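Side-chain contacts in DUF115 domain-containing protein (Magnetospirillum magneticum AMB-1, PDB 5MU5), which is a Maf glycosyltransferase that probably attaches sugar to flagellin and is involved in forming the bacterial flagellum: residues Gly240-Glu245 with Leu638-Tyr643; Val551-Glu556 with Phe592-Thr597; Glu247-Ser252 with Ala376-Gly381. All blocks are in the same frame, centred on the assembly; numbering follows the deposited sequence.

Contact 1. Residues Gly240-Glu245 with Leu638-Tyr643; sequences GFLHDE and LQVEWY
Leu242 and His243, in the first turn of helix 242-257, reach across to Gln639 and Val640 on helix 618-646, close to that helix's C-terminal end. The CA atoms of Leu242 and Val640 stand 8.8 Å apart, and the interval is bridged by side chains. Because Leu242 turns CG to the side opposite its main-chain nitrogen, both methyls reach across. CD1 meets Val640 CG2 at 4.2 Å, the two side chains lying nearly perpendicular, while CD2 lies 3.9 Å from Gln639 OE1. The backbone N of Leu242 is hydrogen-bonded to Thr597 OG1 of helix 589-609, whose Phe593 also packs on the leucine. His243 supplies the polar half. Its NE2 donates to Gln639 OE1 over 2.7 Å, a nearly straight bond (167° at the hydrogen). The oxygen lies almost exactly in the imidazole plane, but the donor is tilted 25° from the carbonyl plane of the amide, and ring and amide are turned 36° against each other. Gln639 spans the gap because its chain runs extended beyond CG. Met246 and Trp663 also touch Gln639, and Val660 packs on the imidazole. A leucine in place of His243 would probably leave Gln639 OE1 without this donor in a buried setting and let the amide turn. The interface thus joins the start of one helix to helix 618-646 by a thin apolar contact and one short, directional bond; donation from NE2 places a proton on that nitrogen and is consistent with the amide oxygen, not its nitrogen, facing the ring.

Contact 2. Residues Val551-Glu556 with Phe592-Thr597; sequences VTLLGE and FFVRGT
Val594 of helix 589-609 presses against Leu553 and Leu554 of helix 546-564, a helix-to-helix contact inside the flagellin glycosyltransferase Maf helical bundle. The backbones come closest at Val594 and Leu554, with 7.7 Å between their CA atoms. Followed outward, the valine side chain starts with the bond from CA to CB, directed toward the facing helix, and CB has Leu554 CD2 4.0 Å away. There it forks, one methyl for each leucine. CG1 lies against Leu554, with CD2 at 3.7 Å and CG a little farther off, the two side chains meeting at a slant. CG2 turns to Leu553, whose side chain runs antiparallel to the valine's, alongside it. This division follows from chi1 of -57°, which sets CG1 anti to the carbonyl carbon and tucks CG2 between the backbone N and the carbonyl carbon. The two leucines leave their helix a little over a quarter of a turn apart and also differ in first torsion: Leu553 has CG anti to its backbone N (chi1 -177°), whereas Leu554 has it anti to the carbonyl carbon. Two other helices of the bundle also pack on these residues. Leu579 of helix 568-579 packs on both Leu553 and Val594, and Ile633 and Thr637 of helix 618-646 touch Leu554. The valine sits just before a kink, where the N atoms of Gly596 and Thr597 lack their bonds to the preceding turn. All three touching residues are buried and the contact is wholly apolar; its closest approach joins Leu553 CD2 to Val594 CG2 at 3.5 Å.

Contact 3. Residues Glu247-Ser252 with Ala376-Gly381; sequences EMTRAS and ALFSPG
In the MptE-like region, the last residues of the short helix 373-378 lie against one side of helix 242-257, and Phe378 meets Ser252 there while Leu377 meets Thr249. Phe378 contributes the largest share of the buried surface. Its chi1 of -71°, with CG anti to the carbonyl carbon, swings the ring over the longer helix. Ser252 OG approaches CD2 of that ring to 3.2 Å and Ser252 CB follows at 3.6 Å, while the carbonyl carbon of Ser252 lies over one face. The opposite face is covered from within its own segment by Leu377 CD2, 4.0 Å above the ring centre. Thr249 adds its carbonyl O, 3.8 Å from Phe378 CE2. The methyl CG2 of Thr249 meets Leu377 CD1 at 4.0 Å. Both hydroxyls have polar partners outside the contact: Ser252 OG is hydrogen-bonded to Asn351 ND2, and Thr249 OG1 to the hydroxyl of Ser373. Beyond the helix end, Ser379 OG accepts from Gly381 N at 3.1 Å, forming an ST turn, and Arg543 bonds to the carbonyl oxygens of Ala376 and Leu377. The ring's carbons therefore meet both carbon and oxygen atoms of helix 242-257, with the aromatic group clasped between a serine backbone and a leucine methyl; Ser252 OG, buried beside the ring, is satisfied by Asn351, and Thr249 OG1, farther off, by Ser373.

Contact 1 closes a loop of almost 400 residues, and contacts 3 and 2 follow one another inside it. Contacts 2 and 3 each lie on the same side of the chain's centre as contact 1: contacts 1 and 2 have centres about 10 Å apart, 1 and 3 about 14 Å, 2 and 3 about 17 Å. Helix 242-257 serves both contact 1 and contact 3, facing the bundle helix 618-646 in one and helix 373-378 of the MptE-like region in the other. Contact 2 is internal to the bundle, but its helix 589-609 touches helix 242-257 through Phe592 and Phe593. Helix 242-257 thereby links the MptE-like region to the C-terminal bundle.

Contact 1. Residues Gly240-Glu245 with Leu638-Tyr643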
loop_
_atom_site.group_PDB
_atom_site.type_symbol
_atom_site.label_atom_id
_atom_site.label_comp_id
_atom_site.label_asym_id
_atom_site.label_seq_id
_atom_site.Cartn_x
_atom_site.Cartn_y
_atom_site.Cartn_z
ATOM N N GLY A 240 -3.627 0.076 -8.447
ATOM C CA GLY A 240 -4.306 0.971 -9.341
ATOM C C GLY A 240 -5.057 0.252 -10.435
ATOM O O GLY A 240 -4.599 -0.760 -10.977
ATOM N N PHE A 241 -6.196 0.816 -10.776
ATOM C CA PHE A 241 -7.069 0.304 -11.801
ATOM C C PHE A 241 -6.706 0.833 -13.183
ATOM O O PHE A 241 -6.200 1.935 -13.327
ATOM C CB PHE A 241 -8.514 0.665 -11.454
ATOM C CG PHE A 241 -8.961 0.106 -10.140
ATOM C CD1 PHE A 241 -8.813 -1.258 -9.868
ATOM C CD2 PHE A 241 -9.562 0.915 -9.183
ATOM C CE1 PHE A 241 -9.232 -1.791 -8.658
ATOM C CE2 PHE A 241 -9.986 0.382 -7.962
ATOM C CZ PHE A 241 -9.814 -0.967 -7.700
ATOM N N LEU A 242 -7.014 0.049 -14.200
ATOM C CA LEU A 242 -6.655 0.379 -15.560
ATOM C C LEU A 242 -6.940 1.833 -15.914
ATOM O O LEU A 242 -6.079 2.522 -16.433
ATOM C CB LEU A 242 -7.396 -0.542 -16.539
ATOM C CG LEU A 242 -7.102 -0.305 -18.016
ATOM C CD1 LEU A 242 -5.626 -0.513 -18.304
ATOM C CD2 LEU A 242 -7.950 -1.190 -18.906
ATOM N N HIS A 243 -8.154 2.299 -15.647
ATOM C CA HIS A 243 -8.553 3.629 -16.110
ATOM C C HIS A 243 -7.846 4.743 -15.390
ATOM O O HIS A 243 -7.557 5.759 -16.006
ATOM C CB HIS A 243 -10.067 3.817 -16.051
ATOM C CG HIS A 243 -10.800 2.898 -16.963
ATOM N ND1 HIS A 243 -12.064 2.424 -16.687
ATOM C CD2 HIS A 243 -10.416 2.306 -18.117
ATOM C CE1 HIS A 243 -12.448 1.621 -17.660
ATOM N NE2 HIS A 243 -11.461 1.523 -18.535
ATOM N N ASP A 244 -7.563 4.557 -14.102
ATOM C CA ASP A 244 -6.772 5.544 -13.359
ATOM C C ASP A 244 -5.328 5.543 -13.863
ATOM O O ASP A 244 -4.708 6.578 -13.936
ATOM C CB ASP A 244 -6.816 5.275 -11.846
ATOM C CG ASP A 244 -8.230 5.348 -11.286
ATOM O OD1 ASP A 244 -8.962 6.303 -11.648
ATOM O OD2 ASP A 244 -8.623 4.437 -10.498
ATOM N N GLU A 245 -4.792 4.383 -14.213
ATOM C CA GLU A 245 -3.436 4.335 -14.726
ATOM C C GLU A 245 -3.385 5.005 -16.083
ATOM O O GLU A 245 -2.392 5.622 -16.410
ATOM C CB GLU A 245 -2.904 2.910 -14.803
ATOM C CG GLU A 245 -2.768 2.243 -13.435
ATOM C CD GLU A 245 -1.699 2.862 -12.540
ATOM O OE1 GLU A 245 -0.627 3.250 -13.052
ATOM O OE2 GLU A 245 -1.923 2.930 -11.304
ATOM N N LEU A 638 -8.604 -4.028 -26.168
ATOM C CA LEU A 638 -9.078 -3.008 -27.100
ATOM C C LEU A 638 -8.981 -1.616 -26.527
ATOM O O LEU A 638 -8.701 -0.681 -27.261
ATOM C CB LEU A 638 -10.522 -3.278 -27.511
ATOM C CG LEU A 638 -10.680 -4.524 -28.372
ATOM C CD1 LEU A 638 -12.151 -4.902 -28.416
ATOM C CD2 LEU A 638 -10.111 -4.311 -29.774
ATOM N N GLN A 639 -9.220 -1.474 -25.227
ATOM C CA GLN A 639 -9.153 -0.150 -24.582
ATOM C C GLN A 639 -7.735 0.391 -24.566
ATOM O O GLN A 639 -7.493 1.572 -24.831
ATOM C CB GLN A 639 -9.715 -0.206 -23.162
ATOM C CG GLN A 639 -11.228 -0.223 -23.154
ATOM C CD GLN A 639 -11.827 -0.013 -21.784
ATOM O OE1 GLN A 639 -11.120 0.068 -20.789
ATOM N NE2 GLN A 639 -13.156 0.064 -21.728
ATOM N N VAL A 640 -6.797 -0.505 -24.284
ATOM C CA VAL A 640 -5.387 -0.163 -24.234
ATOM C C VAL A 640 -4.895 0.338 -25.589
ATOM O O VAL A 640 -4.209 1.364 -25.654
ATOM C CB VAL A 640 -4.555 -1.368 -23.734
ATOM C CG1 VAL A 640 -3.077 -1.233 -24.076
ATOM C CG2 VAL A 640 -4.742 -1.538 -22.232
ATOM N N GLU A 641 -5.255 -0.383 -26.654
ATOM C CA GLU A 641 -4.818 -0.048 -28.007
ATOM C C GLU A 641 -5.427 1.261 -28.477
ATOM O O GLU A 641 -4.752 2.089 -29.080
ATOM C CB GLU A 641 -5.160 -1.176 -28.985
ATOM C CG GLU A 641 -4.292 -2.415 -28.785
ATOM C CD GLU A 641 -4.746 -3.619 -29.607
ATOM O OE1 GLU A 641 -5.806 -3.553 -30.276
ATOM O OE2 GLU A 641 -4.044 -4.657 -29.562
ATOM N N TRP A 642 -6.712 1.431 -28.208
ATOM C CA TRP A 642 -7.391 2.693 -28.475
ATOM C C TRP A 642 -6.781 3.861 -27.678
ATOM O O TRP A 642 -6.634 4.964 -28.196
ATOM C CB TRP A 642 -8.866 2.532 -28.121
ATOM C CG TRP A 642 -9.635 3.798 -28.063
ATOM C CD1 TRP A 642 -10.178 4.464 -29.112
ATOM C CD2 TRP A 642 -9.982 4.543 -26.883
ATOM N NE1 TRP A 642 -10.834 5.587 -28.667
ATOM C CE2 TRP A 642 -10.722 5.663 -27.304
ATOM C CE3 TRP A 642 -9.728 4.376 -25.515
ATOM C CZ2 TRP A 642 -11.227 6.612 -26.407
ATOM C CZ3 TRP A 642 -10.220 5.325 -24.624
ATOM C CH2 TRP A 642 -10.963 6.429 -25.080
ATOM N N TYR A 643 -6.438 3.610 -26.414
ATOM C CA TYR A 643 -5.896 4.647 -25.540
ATOM C C TYR A 643 -4.541 5.136 -25.997
ATOM O O TYR A 643 -4.317 6.340 -26.048
ATOM C CB TYR A 643 -5.795 4.144 -24.103
ATOM C CG TYR A 643 -4.878 4.930 -23.213
ATOM C CD1 TYR A 643 -5.302 6.093 -22.603
ATOM C CD2 TYR A 643 -3.590 4.491 -22.962
ATOM C CE1 TYR A 643 -4.453 6.815 -21.776
ATOM C CE2 TYR A 643 -2.743 5.191 -22.120
ATOM C CZ TYR A 643 -3.173 6.358 -21.533
ATOM O OH TYR A 643 -2.325 7.064 -20.694
#

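Contact 2. Residues Val551-Glu556 with Phe592-Thr597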
loop_
_atom_site.group_PDB
_atom_site.type_symbol
_atom_site.label_atom_id
_atom_site.label_comp_id
_atom_site.label_asym_id
_atom_site.label_seq_id
_atom_site.Cartn_x
_atom_site.Cartn_y
_atom_site.Cartn_z
ATOM N N VAL A 551 -0.661 -5.702 -24.102
ATOM C CA VAL A 551 -1.454 -6.698 -24.790
ATOM C C VAL A 551 -0.825 -8.099 -24.691
ATOM O O VAL A 551 -1.532 -9.104 -24.581
ATOM C CB VAL A 551 -1.659 -6.259 -26.235
ATOM C CG1 VAL A 551 -2.262 -7.383 -27.065
ATOM C CG2 VAL A 551 -2.548 -5.018 -26.248
ATOM N N THR A 552 0.500 -8.149 -24.721
ATOM C CA THR A 552 1.257 -9.383 -24.503
ATOM C C THR A 552 1.005 -9.939 -23.093
ATOM O O THR A 552 0.742 -11.134 -22.909
ATOM C CB THR A 552 2.765 -9.107 -24.723
ATOM O OG1 THR A 552 2.983 -8.800 -26.107
ATOM C CG2 THR A 552 3.631 -10.303 -24.331
ATOM N N LEU A 553 1.087 -9.067 -22.096
ATOM C CA LEU A 553 0.821 -9.465 -20.715
ATOM C C LEU A 553 -0.616 -9.993 -20.548
ATOM O O LEU A 553 -0.858 -11.008 -19.892
ATOM C CB LEU A 553 1.079 -8.292 -19.750
ATOM C CG LEU A 553 0.899 -8.592 -18.254
ATOM C CD1 LEU A 553 1.682 -9.829 -17.807
ATOM C CD2 LEU A 553 1.274 -7.395 -17.401
ATOM N N LEU A 554 -1.563 -9.282 -21.136
ATOM C CA LEU A 554 -2.957 -9.665 -21.057
ATOM C C LEU A 554 -3.154 -11.031 -21.685
ATOM O O LEU A 554 -3.871 -11.863 -21.143
ATOM C CB LEU A 554 -3.824 -8.635 -21.771
ATOM C CG LEU A 554 -3.971 -7.295 -21.052
ATOM C CD1 LEU A 554 -4.733 -6.316 -21.935
ATOM C CD2 LEU A 554 -4.681 -7.483 -19.719
ATOM N N GLY A 555 -2.508 -11.251 -22.829
ATOM C CA GLY A 555 -2.584 -12.528 -23.504
ATOM C C GLY A 555 -2.097 -13.648 -22.607
ATOM O O GLY A 555 -2.695 -14.726 -22.572
ATOM N N GLU A 556 -1.016 -13.395 -21.867
ATOM C CA GLU A 556 -0.434 -14.412 -20.978
ATOM C C GLU A 556 -1.361 -14.737 -19.793
ATOM O O GLU A 556 -1.427 -15.887 -19.359
ATOM C CB GLU A 556 0.980 -13.997 -20.512
ATOM C CG GLU A 556 2.027 -14.053 -21.630
ATOM C CD GLU A 556 3.368 -13.394 -21.280
ATOM O OE1 GLU A 556 3.466 -12.713 -20.231
ATOM O OE2 GLU A 556 4.340 -13.545 -22.071
ATOM N N PHE A 592 1.818 -2.349 -14.103
ATOM C CA PHE A 592 1.079 -1.288 -13.451
ATOM C C PHE A 592 -0.249 -1.064 -14.125
ATOM O O PHE A 592 -1.235 -0.793 -13.460
ATOM C CB PHE A 592 1.832 0.033 -13.468
ATOM C CG PHE A 592 2.788 0.192 -12.344
ATOM C CD1 PHE A 592 2.325 0.251 -11.050
ATOM C CD2 PHE A 592 4.147 0.318 -12.585
ATOM C CE1 PHE A 592 3.200 0.414 -10.001
ATOM C CE2 PHE A 592 5.034 0.484 -11.551
ATOM C CZ PHE A 592 4.559 0.532 -10.256
ATOM N N PHE A 593 -0.278 -1.151 -15.440
ATOM C CA PHE A 593 -1.530 -0.917 -16.167
ATOM C C PHE A 593 -2.654 -1.877 -15.843
ATOM O O PHE A 593 -3.782 -1.450 -15.678
ATOM C CB PHE A 593 -1.299 -0.887 -17.674
ATOM C CG PHE A 593 -1.237 0.487 -18.229
ATOM C CD1 PHE A 593 -0.149 1.290 -17.992
ATOM C CD2 PHE A 593 -2.287 0.984 -18.991
ATOM C CE1 PHE A 593 -0.103 2.573 -18.499
ATOM C CE2 PHE A 593 -2.250 2.273 -19.486
ATOM C CZ PHE A 593 -1.152 3.063 -19.246
ATOM N N VAL A 594 -2.343 -3.159 -15.714
ATOM C CA VAL A 594 -3.375 -4.183 -15.633
ATOM C C VAL A 594 -3.525 -4.946 -14.322
ATOM O O VAL A 594 -4.599 -5.501 -14.074
ATOM C CB VAL A 594 -3.184 -5.216 -16.762
ATOM C CG1 VAL A 594 -3.213 -4.516 -18.111
ATOM C CG2 VAL A 594 -1.897 -6.023 -16.596
ATOM N N ARG A 595 -2.511 -4.956 -13.464
ATOM C CA ARG A 595 -2.559 -5.821 -12.269
ATOM C C ARG A 595 -3.712 -5.551 -11.301
ATOM O O ARG A 595 -4.239 -6.477 -10.702
ATOM C CB ARG A 595 -1.241 -5.774 -11.494
ATOM C CG ARG A 595 -0.955 -4.427 -10.861
ATOM C CD ARG A 595 0.452 -4.315 -10.334
ATOM N NE ARG A 595 0.562 -3.130 -9.493
ATOM C CZ ARG A 595 1.598 -2.849 -8.710
ATOM N NH1 ARG A 595 2.643 -3.662 -8.666
ATOM N NH2 ARG A 595 1.589 -1.745 -7.977
ATOM N N GLY A 596 -4.078 -4.292 -11.119
ATOM C CA GLY A 596 -5.134 -3.946 -10.179
ATOM C C GLY A 596 -6.457 -4.489 -10.668
ATOM O O GLY A 596 -7.222 -5.087 -9.907
ATOM N N THR A 597 -6.709 -4.303 -11.953
ATOM C CA THR A 597 -7.942 -4.735 -12.535
ATOM C C THR A 597 -8.039 -6.259 -12.531
ATOM O O THR A 597 -9.004 -6.811 -11.975
ATOM C CB THR A 597 -8.096 -4.099 -13.906
ATOM O OG1 THR A 597 -8.169 -2.670 -13.720
ATOM C CG2 THR A 597 -9.355 -4.600 -14.613
#

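Contact 3. Residues Glu247-Ser252 with Ala376-Gly381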
loop_
_atom_site.group_PDB
_atom_site.type_symbol
_atom_site.label_atom_id
_atom_site.label_comp_id
_atom_site.label_asym_id
_atom_site.label_seq_id
_atom_site.Cartn_x
_atom_site.Cartn_y
_atom_site.Cartn_z
ATOM N N GLU A 247 -5.228 7.580 -16.936
ATOM C CA GLU A 247 -5.199 9.007 -16.639
ATOM C C GLU A 247 -3.845 9.515 -16.134
ATOM O O GLU A 247 -3.447 10.614 -16.477
ATOM C CB GLU A 247 -6.270 9.376 -15.625
ATOM C CG GLU A 247 -6.250 10.839 -15.173
ATOM C CD GLU A 247 -6.133 11.841 -16.318
ATOM O OE1 GLU A 247 -6.553 11.502 -17.450
ATOM O OE2 GLU A 247 -5.613 12.969 -16.098
ATOM N N MET A 248 -3.165 8.731 -15.301
ATOM C CA MET A 248 -1.895 9.151 -14.720
ATOM C C MET A 248 -0.879 9.301 -15.820
ATOM O O MET A 248 -0.147 10.279 -15.859
ATOM C CB MET A 248 -1.340 8.111 -13.746
ATOM C CG MET A 248 -2.128 7.841 -12.479
ATOM S SD MET A 248 -2.408 9.267 -11.434
ATOM C CE MET A 248 -3.999 9.856 -12.006
ATOM N N THR A 249 -0.832 8.291 -16.682
ATOM C CA THR A 249 0.110 8.236 -17.776
ATOM C C THR A 249 -0.227 9.301 -18.825
ATOM O O THR A 249 0.689 9.880 -19.405
ATOM C CB THR A 249 0.168 6.810 -18.382
ATOM O OG1 THR A 249 0.742 5.916 -17.433
ATOM C CG2 THR A 249 1.007 6.756 -19.622
ATOM N N ARG A 250 -1.511 9.568 -19.064
ATOM C CA ARG A 250 -1.895 10.641 -19.993
ATOM C C ARG A 250 -1.452 12.017 -19.453
ATOM O O ARG A 250 -0.869 12.824 -20.172
ATOM C CB ARG A 250 -3.393 10.660 -20.232
ATOM C CG ARG A 250 -3.854 11.726 -21.213
ATOM C CD ARG A 250 -5.316 12.063 -21.005
ATOM N NE ARG A 250 -5.482 12.844 -19.784
ATOM C CZ ARG A 250 -5.346 14.167 -19.711
ATOM N NH1 ARG A 250 -5.067 14.884 -20.792
ATOM N NH2 ARG A 250 -5.489 14.768 -18.543
ATOM N N ALA A 251 -1.728 12.270 -18.182
ATOM C CA ALA A 251 -1.310 13.521 -17.548
ATOM C C ALA A 251 0.195 13.694 -17.700
ATOM O O ALA A 251 0.662 14.716 -18.170
ATOM C CB ALA A 251 -1.699 13.539 -16.063
ATOM N N SER A 252 0.944 12.668 -17.319
ATOM C CA SER A 252 2.398 12.732 -17.348
ATOM C C SER A 252 2.906 12.910 -18.768
ATOM O O SER A 252 3.814 13.694 -19.000
ATOM C CB SER A 252 3.000 11.485 -16.711
ATOM O OG SER A 252 4.406 11.641 -16.559
ATOM N N ALA A 376 6.984 4.434 -13.721
ATOM C CA ALA A 376 7.774 3.459 -14.429
ATOM C C ALA A 376 8.067 3.924 -15.839
ATOM O O ALA A 376 9.127 3.663 -16.368
ATOM C CB ALA A 376 7.042 2.125 -14.458
ATOM N N LEU A 377 7.129 4.615 -16.460
ATOM C CA LEU A 377 7.307 4.966 -17.849
ATOM C C LEU A 377 8.182 6.225 -17.995
ATOM O O LEU A 377 9.133 6.238 -18.780
ATOM C CB LEU A 377 5.938 5.132 -18.504
ATOM C CG LEU A 377 5.873 4.887 -20.015
ATOM C CD1 LEU A 377 4.427 4.960 -20.497
ATOM C CD2 LEU A 377 6.732 5.892 -20.771
ATOM N N PHE A 378 7.898 7.245 -17.183
ATOM C CA PHE A 378 8.490 8.577 -17.353
ATOM C C PHE A 378 9.576 9.042 -16.379
ATOM O O PHE A 378 10.268 10.020 -16.670
ATOM C CB PHE A 378 7.373 9.622 -17.359
ATOM C CG PHE A 378 6.532 9.599 -18.594
ATOM C CD1 PHE A 378 7.074 9.949 -19.814
ATOM C CD2 PHE A 378 5.189 9.272 -18.532
ATOM C CE1 PHE A 378 6.303 9.939 -20.961
ATOM C CE2 PHE A 378 4.412 9.259 -19.678
ATOM C CZ PHE A 378 4.972 9.590 -20.893
ATOM N N SER A 379 9.711 8.405 -15.223
ATOM C CA SER A 379 10.738 8.823 -14.270
ATOM C C SER A 379 12.117 8.605 -14.844
ATOM O O SER A 379 12.389 7.536 -15.366
ATOM C CB SER A 379 10.656 8.044 -12.974
ATOM O OG SER A 379 11.627 8.510 -12.054
ATOM N N PRO A 380 12.980 9.624 -14.763
ATOM C CA PRO A 380 14.352 9.433 -15.172
ATOM C C PRO A 380 15.215 8.919 -14.028
ATOM O O PRO A 380 16.412 8.817 -14.194
ATOM C CB PRO A 380 14.794 10.840 -15.612
ATOM C CG PRO A 380 13.936 11.768 -14.832
ATOM C CD PRO A 380 12.688 11.029 -14.427
ATOM N N GLY A 381 14.626 8.608 -12.878
ATOM C CA GLY A 381 15.375 8.055 -11.758
ATOM C C GLY A 381 14.832 8.421 -10.387
ATOM O O GLY A 381 14.089 9.395 -10.212
#